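Local coordinates for thymocyte nuclear protein 1 (Leishmania major, PDB 2AR1), which is of unknown function but carries an EVE domain of the PUA clan, and so may bind RNA or modified nucleic-acid bases, at residues A[89-94]-A[112-117]. Residues are numbered along the deposited sequence; the frame is centred on the assembly and turned at random.
Sequences DDFTAL and WKMVDV
Asp89 and Lys113 form an antiparallel non-hydrogen-bonded pair, CA to CA 4.4 Å, where strands 76-89 and 113-128 part into the long loop between them. One residue on, Asp90 N donates to Trp112 O at 2.8 Å in a nearly straight bond (177°). The side chains of Asp89 and Lys113 run alongside each other. The lysine chain bends at chi2 and chi4, and its NZ meets Asp89 OD1 from above the carboxylate plane at 2.6 Å, a salt bridge. NZ also hydrogen-bonds to Asn110 O. Next along strand 113-128, Met114 points at the turn, and its SD lies 3.5 Å from Asp90 OD1. Beyond it the methyl CE sits over the Phe91 ring, 4.0 Å from the ring centroid, a CH-pi contact. The extended methionine chain carries CE that far. Ala93 CB touches the edge of the Trp112 indole at CD1 (3.8 Å), while NE1 hydrogen-bonds to Asp102. Asp90 OD1 accepts from Thr92 N, closing an Asx turn, and from Thr92 OG1. Asp90 OD2 forms a salt bridge with Arg48 and accepts a hydrogen bond from Gly46 N. The buried Asp90 carboxylate is therefore well satisfied, which probably favours its charged form, and it ties the 3-10 turn to the loop holding Arg48.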
loop_
_atom_site.group_PDB
_atom_site.type_symbol
_atom_site.label_atom_id
_atom_site.label_comp_id
_atom_site.label_asym_id
_atom_site.label_seq_id
_atom_site.Cartn_x
_atom_site.Cartn_y
_atom_site.Cartn_z
ATOM N N ASP A 89 6.259 -2.413 -15.657
ATOM C CA ASP A 89 7.342 -1.437 -15.491
ATOM C C ASP A 89 6.826 -0.107 -15.002
ATOM O O ASP A 89 5.817 0.392 -15.523
ATOM C CB ASP A 89 8.128 -1.242 -16.779
ATOM C CG ASP A 89 9.172 -2.327 -17.002
ATOM O OD1 ASP A 89 9.092 -3.467 -16.445
ATOM O OD2 ASP A 89 10.114 -1.982 -17.721
ATOM N N ASP A 90 7.463 0.428 -13.962
ATOM C CA ASP A 90 7.096 1.744 -13.433
ATOM C C ASP A 90 7.749 2.825 -14.274
ATOM O O ASP A 90 8.874 3.247 -14.011
ATOM C CB ASP A 90 7.519 1.915 -11.983
ATOM C CG ASP A 90 7.115 3.239 -11.436
ATOM O OD1 ASP A 90 6.644 4.056 -12.227
ATOM O OD2 ASP A 90 7.297 3.433 -10.252
ATOM N N PHE A 91 7.012 3.330 -15.262
ATOM C CA PHE A 91 7.516 4.363 -16.158
ATOM C C PHE A 91 7.850 5.726 -15.517
ATOM O O PHE A 91 8.508 6.534 -16.168
ATOM C CB PHE A 91 6.562 4.554 -17.352
ATOM C CG PHE A 91 5.161 4.803 -16.934
ATOM C CD1 PHE A 91 4.828 5.989 -16.287
ATOM C CD2 PHE A 91 4.188 3.849 -17.119
ATOM C CE1 PHE A 91 3.529 6.249 -15.852
ATOM C CE2 PHE A 91 2.872 4.089 -16.692
ATOM C CZ PHE A 91 2.553 5.298 -16.019
ATOM N N THR A 92 7.429 5.993 -14.274
ATOM C CA THR A 92 7.845 7.206 -13.617
ATOM C C THR A 92 9.352 7.218 -13.383
ATOM O O THR A 92 9.948 8.272 -13.301
ATOM C CB THR A 92 7.055 7.490 -12.286
ATOM O OG1 THR A 92 7.328 6.495 -11.302
ATOM C CG2 THR A 92 5.573 7.466 -12.536
ATOM N N ALA A 93 9.988 6.063 -13.372
ATOM C CA ALA A 93 11.431 6.033 -13.215
ATOM C C ALA A 93 12.134 6.758 -14.373
ATOM O O ALA A 93 13.307 7.168 -14.251
ATOM C CB ALA A 93 11.953 4.525 -13.169
ATOM N N LEU A 94 11.460 6.822 -15.525
ATOM C CA LEU A 94 11.980 7.481 -16.732
ATOM C C LEU A 94 11.475 8.935 -16.899
ATOM O O LEU A 94 11.867 9.633 -17.846
ATOM C CB LEU A 94 11.577 6.675 -17.973
ATOM C CG LEU A 94 11.894 5.179 -17.933
ATOM C CD1 LEU A 94 11.357 4.491 -19.196
ATOM C CD2 LEU A 94 13.351 4.949 -17.782
ATOM N N TRP A 112 12.268 -0.951 -11.747
ATOM C CA TRP A 112 11.098 -0.597 -10.952
ATOM C C TRP A 112 9.813 -1.119 -11.593
ATOM O O TRP A 112 9.611 -1.056 -12.832
ATOM C CB TRP A 112 11.085 0.907 -10.669
ATOM C CG TRP A 112 12.343 1.341 -10.019
ATOM C CD1 TRP A 112 13.257 2.171 -10.538
ATOM C CD2 TRP A 112 12.858 0.902 -8.749
ATOM N NE1 TRP A 112 14.330 2.312 -9.658
ATOM C CE2 TRP A 112 14.073 1.586 -8.534
ATOM C CE3 TRP A 112 12.361 0.085 -7.731
ATOM C CZ2 TRP A 112 14.854 1.433 -7.350
ATOM C CZ3 TRP A 112 13.143 -0.091 -6.571
ATOM C CH2 TRP A 112 14.373 0.592 -6.396
ATOM N N LYS A 113 8.970 -1.685 -10.739
ATOM C CA LYS A 113 7.727 -2.342 -11.159
ATOM C C LYS A 113 6.571 -1.847 -10.315
ATOM O O LYS A 113 6.774 -1.390 -9.161
ATOM C CB LYS A 113 7.838 -3.865 -11.024
ATOM C CG LYS A 113 9.013 -4.444 -11.673
ATOM C CD LYS A 113 8.989 -4.299 -13.167
ATOM C CE LYS A 113 10.150 -5.095 -13.712
ATOM N NZ LYS A 113 10.927 -4.382 -14.772
ATOM N N MET A 114 5.351 -1.918 -10.859
ATOM C CA MET A 114 4.215 -1.487 -10.081
ATOM C C MET A 114 2.953 -2.208 -10.533
ATOM O O MET A 114 2.799 -2.548 -11.697
ATOM C CB MET A 114 4.007 0.001 -10.232
ATOM C CG MET A 114 3.627 0.438 -11.591
ATOM S SD MET A 114 3.704 2.189 -11.877
ATOM C CE MET A 114 3.172 2.319 -13.582
ATOM N N VAL A 115 2.069 -2.394 -9.558
ATOM C CA VAL A 115 0.699 -2.853 -9.797
ATOM C C VAL A 115 -0.250 -1.684 -9.961
ATOM O O VAL A 115 0.138 -0.525 -9.779
ATOM C CB VAL A 115 0.179 -3.790 -8.697
ATOM C CG1 VAL A 115 1.120 -5.017 -8.541
ATOM C CG2 VAL A 115 0.144 -3.084 -7.340
ATOM N N ASP A 116 -1.446 -2.011 -10.465
ATOM C CA ASP A 116 -2.619 -1.075 -10.401
ATOM C C ASP A 116 -3.503 -1.493 -9.270
ATOM O O ASP A 116 -3.688 -2.660 -9.025
ATOM C CB ASP A 116 -3.437 -1.104 -11.677
ATOM C CG ASP A 116 -2.775 -0.371 -12.851
ATOM O OD1 ASP A 116 -1.677 0.237 -12.666
ATOM O OD2 ASP A 116 -3.384 -0.407 -13.950
ATOM N N VAL A 117 -4.091 -0.496 -8.576
ATOM C CA VAL A 117 -5.026 -0.810 -7.492
ATOM C C VAL A 117 -6.299 -0.047 -7.731
ATOM O O VAL A 117 -6.306 0.938 -8.457
ATOM C CB VAL A 117 -4.528 -0.495 -6.098
ATOM C CG1 VAL A 117 -3.307 -1.307 -5.728
ATOM C CG2 VAL A 117 -4.219 0.981 -5.901
#